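Local coordinates for heat shock protein, putative (Plasmodium falciparum, PDB 1Y6Z) that is probably an ATP-dependent Hsp90-family chaperone that binds unfolded proteins, represented here by its middle domain, at residues S234-P237 with I238-F241; S118-L121 with S122-K126; W7-E11 with K12-E16. All coordinates share one frame; numbering follows the deposited sequence.

Contact 1: S234-P237 with I238-F241; sequences SLEP and IDEF
Two side-chain bonds tie S234 to E240 and L235 to D239, where a strand turns into helix 237-249. The S234 hydroxyl donates from OG to E240 OE2 over 2.7 Å, arriving well above the carboxylate plane, 60° out of it. E240 is set for this by its CG lying anti to the backbone N and by a bend at the next torsion, which folds the carboxylate back over the loop. The L235 N-H uses the anti lone pair of D239, N to OD2 being 3.0 Å. Backbone bonding begins at the N-cap residue E236, whose O receives E240 N. Apolar contact is modest, P237 CB lying 4.2 Å from F241 CE2; the aliphatic part of E236 runs alongside I238, CG to CB 4.0 Å. Water 1 donates to E240 OE2 at 2.6 Å and weakly to S234 O. Outside the turn, S208 also bonds E240 OE2, while K159 of helix 145-164 makes a salt bridge to D239. K159 and the L235 N-H probably favour D239 as a carboxylate; the hydroxyls of S234 and S208 and the water, gathered on OE2, probably do the same for E240.

Contact 2: S118-L121 with S122-K126; sequences SKML and SIINK
M120 and I124 are brought together by their torsions. In M120, CG stands anti to the backbone N (chi1 -162°) and the chain bends at both following torsions, turning the methyl back along the helix; in I124, CG1 sits beside its own backbone N. The two side chains therefore run alongside each other, pointing the same way, and M120 CE meets I124 CD1 at 3.9 Å. I123 applies its CD1 methyl to the backbone just before the helix, 3.8 Å from M120 CA. The turn leading into the helix is closed by S118 O, which takes S122 N at 3.1 Å, with S122 CB resting close against the same oxygen. Helical bonding starts at the N-cap M120: M120 O and L121 O accept from I124 N and N125 N, at 3.2 Å and 2.8 Å. I124 continues inward onto V101 and S103 of strand 98-103, L121 packs on F86, and I123 and K119 reach E195 and E199 of the second subunit. S118 OG also accepts L121 N at 3.2 Å, an ST motif, while K119 forms the centre of an inverse gamma turn; both lead into the N-cap and helix 121-141, which packs on the mixed sheet of the Hsp90 middle domain.

Contact 3: W7-E11 with K12-E16; sequences WKQDE and KSLTE
Q9 and L14 cross at about a right angle, the leucine CD2 methyl standing 3.8 Å from Q9 OE1. L14 CG lies beside its own backbone N (chi1 -52°), which sends the isobutyl group back across the turn, where CG comes within 3.6 Å of D10 O. D10 and K12 are also crossed nearly perpendicularly: the carboxylate passes K12 CB, with OD2 3.7 Å away, and its other oxygen faces S13 CB. E11 and K12, by contrast, lie side by side and point the same way. E11 OE1 is 3.2 Å from K12 CE but 4.0 Å from K12 NZ, too far for a salt bridge, though the opposite charges probably favour the pairing. Two weak backbone bonds draw the chain round, S13 N to D10 O at 3.4 Å and L14 N to E11 O at 3.2 Å. L14 and E11 both pack on Y19 of helix 16-27, and W7 anchors the approach through its NE1 bond to D102 in the five-stranded sheet. The backbone describes two overlapping type I beta turns, centred on E11-K12 and K12-S13. They deliver the chain to T15, the N-cap of helix 16-27, whose side chain caps a backbone N as D18 binds T15 N, consistent with a capping box.

Overall arrangement
All three contacts shape the entry to a helix, at separate points along the Hsp90 middle domain. Contacts 2 and 3 both adjoin the mixed sheet: I124 packs on strand 98-103, and W7 bonds to D102 of that strand, yet their centres are 25 Å apart and their nearest atoms about 12 Å. Contact 1 belongs to the smaller parallel sheet, 32 Å from contact 2 and 41 Å from contact 3 between centres, the last across the chain's centre. No nucleotide is bound here. Contact 2 closely follows the unmodelled residues 106-116, probably a mobile loop, which in Hsp90 relatives carries the arginine that reaches ATP in the N-terminal domain, and it alone touches the second subunit.

Contact 1: S234-P237 with I238-F241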
ATOM      1  N   SER B 234     -16.610   6.071  20.554  1.00 39.62           N
ATOM      2  CA  SER B 234     -17.472   6.563  19.483  1.00 41.91           C
ATOM      3  C   SER B 234     -18.277   7.785  20.003  1.00 43.35           C
ATOM      4  O   SER B 234     -18.983   7.728  21.016  1.00 43.57           O
ATOM      5  CB  SER B 234     -18.362   5.437  18.952  1.00 41.74           C
ATOM      6  OG  SER B 234     -19.396   5.918  18.107  1.00 42.62           O
ATOM      7  N   LEU B 235     -18.102   8.922  19.348  1.00 44.42           N
ATOM      8  CA  LEU B 235     -18.763  10.134  19.795  1.00 44.98           C
ATOM      9  C   LEU B 235     -19.745  10.664  18.741  1.00 44.53           C
ATOM     10  O   LEU B 235     -20.472  11.615  18.990  1.00 45.40           O
ATOM     11  CB  LEU B 235     -17.735  11.175  20.220  1.00 43.70           C
ATOM     12  CG  LEU B 235     -16.585  10.758  21.165  1.00 45.63           C
ATOM     13  CD1 LEU B 235     -15.596  11.877  21.360  1.00 43.94           C
ATOM     14  CD2 LEU B 235     -17.035  10.238  22.549  1.00 45.20           C
ATOM     15  N   GLU B 236     -19.817  10.037  17.571  1.00 44.98           N
ATOM     16  CA  GLU B 236     -20.921  10.384  16.701  1.00 43.86           C
ATOM     17  C   GLU B 236     -21.396   9.288  15.798  1.00 44.06           C
ATOM     18  O   GLU B 236     -20.687   8.252  15.641  1.00 43.73           O
ATOM     19  CB  GLU B 236     -20.622  11.637  15.910  1.00 44.68           C
ATOM     20  CG  GLU B 236     -19.561  11.536  14.828  1.00 45.69           C
ATOM     21  CD  GLU B 236     -19.401  12.910  14.162  1.00 48.02           C
ATOM     22  OE1 GLU B 236     -18.405  13.594  14.523  1.00 45.67           O
ATOM     23  OE2 GLU B 236     -20.333  13.304  13.366  1.00 40.70           O
ATOM     24  N   PRO B 237     -22.550   9.515  15.135  1.00 42.75           N
ATOM     25  CA  PRO B 237     -23.020   8.393  14.331  1.00 42.47           C
ATOM     26  C   PRO B 237     -21.926   8.031  13.344  1.00 40.79           C
ATOM     27  O   PRO B 237     -21.847   6.867  12.965  1.00 40.95           O
ATOM     28  CB  PRO B 237     -24.246   8.953  13.607  1.00 41.72           C
ATOM     29  CG  PRO B 237     -24.706  10.106  14.498  1.00 43.19           C
ATOM     30  CD  PRO B 237     -23.428  10.697  14.995  1.00 43.12           C
ATOM     31  N   ILE B 238     -21.103   9.004  12.945  1.00 39.87           N
ATOM     32  CA  ILE B 238     -20.007   8.694  11.965  1.00 39.78           C
ATOM     33  C   ILE B 238     -18.924   7.809  12.594  1.00 37.96           C
ATOM     34  O   ILE B 238     -18.604   6.783  11.989  1.00 39.20           O
ATOM     35  CB  ILE B 238     -19.386   9.881  11.169  1.00 39.22           C
ATOM     36  CG1 ILE B 238     -20.332  10.355  10.054  1.00 41.51           C
ATOM     37  CG2 ILE B 238     -18.194   9.387  10.356  1.00 39.41           C
ATOM     38  CD1 ILE B 238     -20.029  11.757   9.477  1.00 39.90           C
ATOM     39  N   ASP B 239     -18.412   8.193  13.768  1.00 37.60           N
ATOM     40  CA  ASP B 239     -17.559   7.311  14.604  1.00 38.17           C
ATOM     41  C   ASP B 239     -18.275   5.965  14.715  1.00 38.26           C
ATOM     42  O   ASP B 239     -17.704   4.884  14.460  1.00 38.67           O
ATOM     43  CB  ASP B 239     -17.300   7.850  16.014  1.00 36.17           C
ATOM     44  CG  ASP B 239     -16.389   9.044  16.058  1.00 38.28           C
ATOM     45  OD1 ASP B 239     -15.844   9.480  15.000  1.00 41.86           O
ATOM     46  OD2 ASP B 239     -16.170   9.587  17.174  1.00 35.31           O
ATOM     47  N   GLU B 240     -19.559   6.046  15.059  1.00 39.36           N
ATOM     48  CA  GLU B 240     -20.414   4.884  15.259  1.00 39.50           C
ATOM     49  C   GLU B 240     -20.601   3.994  14.028  1.00 38.87           C
ATOM     50  O   GLU B 240     -20.385   2.796  14.118  1.00 38.12           O
ATOM     51  CB  GLU B 240     -21.753   5.325  15.889  1.00 40.64           C
ATOM     52  CG  GLU B 240     -22.577   4.209  16.511  1.00 44.40           C
ATOM     53  CD  GLU B 240     -21.961   3.658  17.787  1.00 52.62           C
ATOM     54  OE1 GLU B 240     -21.832   2.409  17.883  1.00 52.92           O
ATOM     55  OE2 GLU B 240     -21.608   4.474  18.691  1.00 54.81           O
ATOM     56  N   PHE B 241     -20.959   4.564  12.868  1.00 38.87           N
ATOM     57  CA  PHE B 241     -21.019   3.743  11.645  1.00 39.43           C
ATOM     58  C   PHE B 241     -19.663   3.232  11.219  1.00 37.06           C
ATOM     59  O   PHE B 241     -19.584   2.186  10.568  1.00 37.58           O
ATOM     60  CB  PHE B 241     -21.631   4.475  10.458  1.00 41.35           C
ATOM     61  CG  PHE B 241     -23.121   4.581  10.525  1.00 46.52           C
ATOM     62  CD1 PHE B 241     -23.922   3.440  10.402  1.00 50.52           C
ATOM     63  CD2 PHE B 241     -23.730   5.822  10.723  1.00 52.49           C
ATOM     64  CE1 PHE B 241     -25.320   3.521  10.486  1.00 52.84           C
ATOM     65  CE2 PHE B 241     -25.134   5.926  10.795  1.00 53.01           C
ATOM     66  CZ  PHE B 241     -25.931   4.765  10.677  1.00 49.39           C
TER
HETATM   67  O   HOH W   1     -21.702   7.002  19.257  1.00 53.27           O

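Contact 2: S118-L121 with S122-K126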
ATOM      1  N   SER B 118     -17.444   3.701 -18.262  1.00 66.16           N
ATOM      2  CA  SER B 118     -16.540   2.927 -19.126  1.00 64.95           C
ATOM      3  C   SER B 118     -15.429   2.173 -18.380  1.00 64.55           C
ATOM      4  O   SER B 118     -14.947   2.622 -17.333  1.00 63.92           O
ATOM      5  CB  SER B 118     -15.920   3.849 -20.177  1.00 65.15           C
ATOM      6  OG  SER B 118     -15.272   4.965 -19.578  1.00 64.12           O
ATOM      7  N   LYS B 119     -15.035   1.023 -18.934  1.00 63.58           N
ATOM      8  CA  LYS B 119     -13.945   0.210 -18.397  1.00 62.69           C
ATOM      9  C   LYS B 119     -12.651   0.842 -18.853  1.00 61.16           C
ATOM     10  O   LYS B 119     -11.923   0.244 -19.673  1.00 61.41           O
ATOM     11  CB  LYS B 119     -14.008  -1.230 -18.937  1.00 63.42           C
ATOM     12  CG  LYS B 119     -15.418  -1.794 -19.145  1.00 65.36           C
ATOM     13  CD  LYS B 119     -16.084  -2.206 -17.835  1.00 67.46           C
ATOM     14  CE  LYS B 119     -16.925  -3.478 -18.030  1.00 69.09           C
ATOM     15  NZ  LYS B 119     -16.100  -4.722 -18.002  1.00 70.75           N
ATOM     16  N   MET B 120     -12.370   2.019 -18.277  1.00 58.92           N
ATOM     17  CA  MET B 120     -11.444   3.009 -18.808  1.00 56.23           C
ATOM     18  C   MET B 120     -11.480   4.292 -17.956  1.00 54.44           C
ATOM     19  O   MET B 120     -10.444   4.824 -17.505  1.00 53.79           O
ATOM     20  CB  MET B 120     -11.843   3.345 -20.240  1.00 57.05           C
ATOM     21  CG  MET B 120     -10.757   4.002 -21.036  1.00 58.48           C
ATOM     22  SD  MET B 120     -10.492   5.697 -20.503  1.00 65.65           S
ATOM     23  CE  MET B 120      -8.691   5.756 -20.385  1.00 60.25           C
ATOM     24  N   LEU B 121     -12.681   4.822 -17.761  1.00 51.34           N
ATOM     25  CA  LEU B 121     -12.848   5.920 -16.847  1.00 48.16           C
ATOM     26  C   LEU B 121     -12.577   5.299 -15.505  1.00 45.89           C
ATOM     27  O   LEU B 121     -11.992   5.921 -14.606  1.00 44.21           O
ATOM     28  CB  LEU B 121     -14.272   6.428 -16.889  1.00 49.07           C
ATOM     29  CG  LEU B 121     -14.441   7.818 -16.293  1.00 49.57           C
ATOM     30  CD1 LEU B 121     -14.063   8.826 -17.382  1.00 51.13           C
ATOM     31  CD2 LEU B 121     -15.870   8.002 -15.832  1.00 50.06           C
ATOM     32  N   SER B 122     -12.993   4.039 -15.427  1.00 42.64           N
ATOM     33  CA  SER B 122     -12.849   3.197 -14.281  1.00 41.01           C
ATOM     34  C   SER B 122     -11.358   3.010 -13.913  1.00 39.67           C
ATOM     35  O   SER B 122     -11.005   2.955 -12.744  1.00 37.09           O
ATOM     36  CB  SER B 122     -13.472   1.864 -14.616  1.00 41.80           C
ATOM     37  OG  SER B 122     -13.586   1.055 -13.477  1.00 44.41           O
ATOM     38  N   ILE B 123     -10.518   2.874 -14.929  1.00 37.82           N
ATOM     39  CA  ILE B 123      -9.079   2.759 -14.752  1.00 37.77           C
ATOM     40  C   ILE B 123      -8.504   4.054 -14.162  1.00 36.77           C
ATOM     41  O   ILE B 123      -7.710   4.032 -13.216  1.00 34.92           O
ATOM     42  CB  ILE B 123      -8.433   2.481 -16.104  1.00 37.84           C
ATOM     43  CG1 ILE B 123      -8.566   0.975 -16.407  1.00 38.74           C
ATOM     44  CG2 ILE B 123      -6.987   2.988 -16.141  1.00 38.34           C
ATOM     45  CD1 ILE B 123      -8.552   0.661 -17.858  1.00 40.28           C
ATOM     46  N   ILE B 124      -8.905   5.178 -14.739  1.00 35.88           N
ATOM     47  CA  ILE B 124      -8.439   6.467 -14.225  1.00 36.57           C
ATOM     48  C   ILE B 124      -8.886   6.636 -12.754  1.00 35.75           C
ATOM     49  O   ILE B 124      -8.063   7.004 -11.900  1.00 36.18           O
ATOM     50  CB  ILE B 124      -8.847   7.666 -15.129  1.00 35.91           C
ATOM     51  CG1 ILE B 124      -8.184   7.520 -16.512  1.00 37.76           C
ATOM     52  CG2 ILE B 124      -8.407   8.997 -14.492  1.00 36.31           C
ATOM     53  CD1 ILE B 124      -8.682   8.499 -17.559  1.00 37.59           C
ATOM     54  N   ASN B 125     -10.166   6.366 -12.475  1.00 35.24           N
ATOM     55  CA  ASN B 125     -10.716   6.425 -11.131  1.00 35.06           C
ATOM     56  C   ASN B 125      -9.920   5.599 -10.127  1.00 34.81           C
ATOM     57  O   ASN B 125      -9.593   6.069  -9.034  1.00 34.16           O
ATOM     58  CB  ASN B 125     -12.177   5.969 -11.120  1.00 35.43           C
ATOM     59  CG  ASN B 125     -13.099   6.946 -11.847  1.00 38.83           C
ATOM     60  OD1 ASN B 125     -14.233   6.604 -12.184  1.00 42.37           O
ATOM     61  ND2 ASN B 125     -12.591   8.157 -12.133  1.00 36.45           N
ATOM     62  N   LYS B 126      -9.635   4.349 -10.494  1.00 33.17           N
ATOM     63  CA  LYS B 126      -8.872   3.469  -9.616  1.00 32.72           C
ATOM     64  C   LYS B 126      -7.483   4.001  -9.268  1.00 28.49           C
ATOM     65  O   LYS B 126      -7.078   3.888  -8.148  1.00 28.20           O
ATOM     66  CB  LYS B 126      -8.760   2.061 -10.249  1.00 33.03           C
ATOM     67  CG  LYS B 126      -8.534   0.997  -9.170  1.00 39.81           C
ATOM     68  CD  LYS B 126      -7.965  -0.298  -9.761  1.00 44.71           C
ATOM     69  CE  LYS B 126      -7.087  -0.972  -8.711  1.00 45.99           C
ATOM     70  NZ  LYS B 126      -6.892  -2.419  -9.033  1.00 47.70           N
TER

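Contact 3: W7-E11 with K12-E16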
ATOM      1  N   TRP B   7       0.460  20.677 -15.520  1.00 37.30           N
ATOM      2  CA  TRP B   7       0.369  19.203 -15.481  1.00 39.45           C
ATOM      3  C   TRP B   7       1.053  18.451 -16.599  1.00 40.48           C
ATOM      4  O   TRP B   7       1.097  17.206 -16.564  1.00 40.74           O
ATOM      5  CB  TRP B   7      -1.078  18.728 -15.386  1.00 38.36           C
ATOM      6  CG  TRP B   7      -1.967  19.110 -16.572  1.00 38.83           C
ATOM      7  CD1 TRP B   7      -2.140  18.414 -17.747  1.00 38.18           C
ATOM      8  CD2 TRP B   7      -2.858  20.225 -16.636  1.00 37.84           C
ATOM      9  NE1 TRP B   7      -3.042  19.058 -18.553  1.00 36.93           N
ATOM     10  CE2 TRP B   7      -3.516  20.163 -17.891  1.00 37.90           C
ATOM     11  CE3 TRP B   7      -3.154  21.283 -15.768  1.00 37.55           C
ATOM     12  CZ2 TRP B   7      -4.447  21.113 -18.285  1.00 34.54           C
ATOM     13  CZ3 TRP B   7      -4.091  22.233 -16.159  1.00 34.65           C
ATOM     14  CH2 TRP B   7      -4.722  22.140 -17.405  1.00 38.37           C
ATOM     15  N   LYS B   8       1.573  19.219 -17.564  1.00 41.80           N
ATOM     16  CA  LYS B   8       2.290  18.725 -18.731  1.00 43.04           C
ATOM     17  C   LYS B   8       3.786  19.028 -18.656  1.00 43.79           C
ATOM     18  O   LYS B   8       4.590  18.374 -19.328  1.00 44.06           O
ATOM     19  CB  LYS B   8       1.693  19.334 -19.996  1.00 43.11           C
ATOM     20  CG  LYS B   8       1.119  18.288 -20.929  1.00 44.02           C
ATOM     21  CD  LYS B   8      -0.251  17.800 -20.502  1.00 47.51           C
ATOM     22  CE  LYS B   8      -0.747  16.770 -21.483  1.00 47.54           C
ATOM     23  NZ  LYS B   8      -0.539  17.302 -22.875  1.00 49.58           N
ATOM     24  N   GLN B   9       4.134  20.043 -17.861  1.00 44.00           N
ATOM     25  CA  GLN B   9       5.498  20.297 -17.456  1.00 44.58           C
ATOM     26  C   GLN B   9       6.031  19.134 -16.577  1.00 44.51           C
ATOM     27  O   GLN B   9       5.270  18.451 -15.882  1.00 44.52           O
ATOM     28  CB  GLN B   9       5.565  21.629 -16.698  1.00 44.70           C
ATOM     29  CG  GLN B   9       4.804  22.787 -17.386  1.00 45.45           C
ATOM     30  CD  GLN B   9       5.105  24.156 -16.771  1.00 45.35           C
ATOM     31  OE1 GLN B   9       6.259  24.517 -16.575  1.00 47.71           O
ATOM     32  NE2 GLN B   9       4.054  24.923 -16.467  1.00 47.75           N
ATOM     33  N   ASP B  10       7.334  18.900 -16.611  1.00 45.05           N
ATOM     34  CA  ASP B  10       7.918  17.845 -15.760  1.00 44.96           C
ATOM     35  C   ASP B  10       7.996  18.362 -14.329  1.00 43.56           C
ATOM     36  O   ASP B  10       8.475  19.452 -14.092  1.00 43.40           O
ATOM     37  CB  ASP B  10       9.309  17.482 -16.241  1.00 45.29           C
ATOM     38  CG  ASP B  10      10.270  18.644 -16.119  1.00 48.07           C
ATOM     39  OD1 ASP B  10       9.788  19.810 -16.243  1.00 51.23           O
ATOM     40  OD2 ASP B  10      11.492  18.400 -15.885  1.00 49.88           O
ATOM     41  N   GLU B  11       7.549  17.568 -13.371  1.00 43.25           N
ATOM     42  CA  GLU B  11       7.575  18.000 -11.985  1.00 42.99           C
ATOM     43  C   GLU B  11       8.948  18.514 -11.520  1.00 41.28           C
ATOM     44  O   GLU B  11       9.011  19.316 -10.601  1.00 39.99           O
ATOM     45  CB  GLU B  11       7.050  16.897 -11.062  1.00 44.53           C
ATOM     46  CG  GLU B  11       7.736  15.522 -11.248  1.00 47.08           C
ATOM     47  CD  GLU B  11       7.498  14.904 -12.607  1.00 51.14           C
ATOM     48  OE1 GLU B  11       8.393  14.128 -13.057  1.00 53.21           O
ATOM     49  OE2 GLU B  11       6.427  15.177 -13.213  1.00 51.46           O
ATOM     50  N   LYS B  12      10.027  18.095 -12.205  1.00 40.01           N
ATOM     51  CA  LYS B  12      11.391  18.321 -11.722  1.00 38.16           C
ATOM     52  C   LYS B  12      11.841  19.759 -11.720  1.00 37.72           C
ATOM     53  O   LYS B  12      12.692  20.114 -10.934  1.00 36.93           O
ATOM     54  CB  LYS B  12      12.405  17.453 -12.472  1.00 38.07           C
ATOM     55  CG  LYS B  12      12.414  16.010 -11.988  1.00 40.68           C
ATOM     56  CD  LYS B  12      12.750  15.057 -13.118  1.00 41.54           C
ATOM     57  CE  LYS B  12      11.506  14.442 -13.755  1.00 43.70           C
ATOM     58  NZ  LYS B  12      11.850  13.834 -15.085  1.00 46.88           N
ATOM     59  N   SER B  13      11.296  20.580 -12.601  1.00 37.66           N
ATOM     60  CA  SER B  13      11.667  21.976 -12.633  1.00 38.71           C
ATOM     61  C   SER B  13      10.786  22.826 -11.699  1.00 37.89           C
ATOM     62  O   SER B  13      11.227  23.877 -11.211  1.00 38.76           O
ATOM     63  CB  SER B  13      11.578  22.528 -14.056  1.00 40.52           C
ATOM     64  OG  SER B  13      12.431  23.680 -14.160  1.00 45.21           O
ATOM     65  N   LEU B  14       9.567  22.343 -11.443  1.00 35.34           N
ATOM     66  CA  LEU B  14       8.539  23.019 -10.611  1.00 32.19           C
ATOM     67  C   LEU B  14       8.863  23.116  -9.114  1.00 31.26           C
ATOM     68  O   LEU B  14       9.371  22.185  -8.519  1.00 29.06           O
ATOM     69  CB  LEU B  14       7.181  22.287 -10.810  1.00 33.05           C
ATOM     70  CG  LEU B  14       6.739  22.103 -12.285  1.00 31.94           C
ATOM     71  CD1 LEU B  14       5.475  21.212 -12.492  1.00 32.12           C
ATOM     72  CD2 LEU B  14       6.567  23.440 -12.908  1.00 33.32           C
ATOM     73  N   THR B  15       8.508  24.234  -8.472  1.00 30.29           N
ATOM     74  CA  THR B  15       8.690  24.343  -7.039  1.00 30.11           C
ATOM     75  C   THR B  15       7.348  24.093  -6.338  1.00 29.60           C
ATOM     76  O   THR B  15       6.293  24.154  -6.973  1.00 27.18           O
ATOM     77  CB  THR B  15       9.137  25.780  -6.630  1.00 30.61           C
ATOM     78  OG1 THR B  15       8.141  26.730  -7.044  1.00 30.38           O
ATOM     79  CG2 THR B  15      10.523  26.133  -7.166  1.00 29.57           C
ATOM     80  N   GLU B  16       7.381  23.838  -5.041  1.00 29.75           N
ATOM     81  CA  GLU B  16       6.159  23.813  -4.263  1.00 29.74           C
ATOM     82  C   GLU B  16       5.267  25.004  -4.529  1.00 28.94           C
ATOM     83  O   GLU B  16       4.057  24.854  -4.671  1.00 28.12           O
ATOM     84  CB  GLU B  16       6.442  23.759  -2.766  1.00 30.76           C
ATOM     85  CG  GLU B  16       5.200  23.349  -1.939  1.00 32.54           C
ATOM     86  CD  GLU B  16       5.432  23.386  -0.447  1.00 34.17           C
ATOM     87  OE1 GLU B  16       5.660  24.478   0.110  1.00 39.59           O
ATOM     88  OE2 GLU B  16       5.328  22.328   0.192  1.00 42.58           O
TER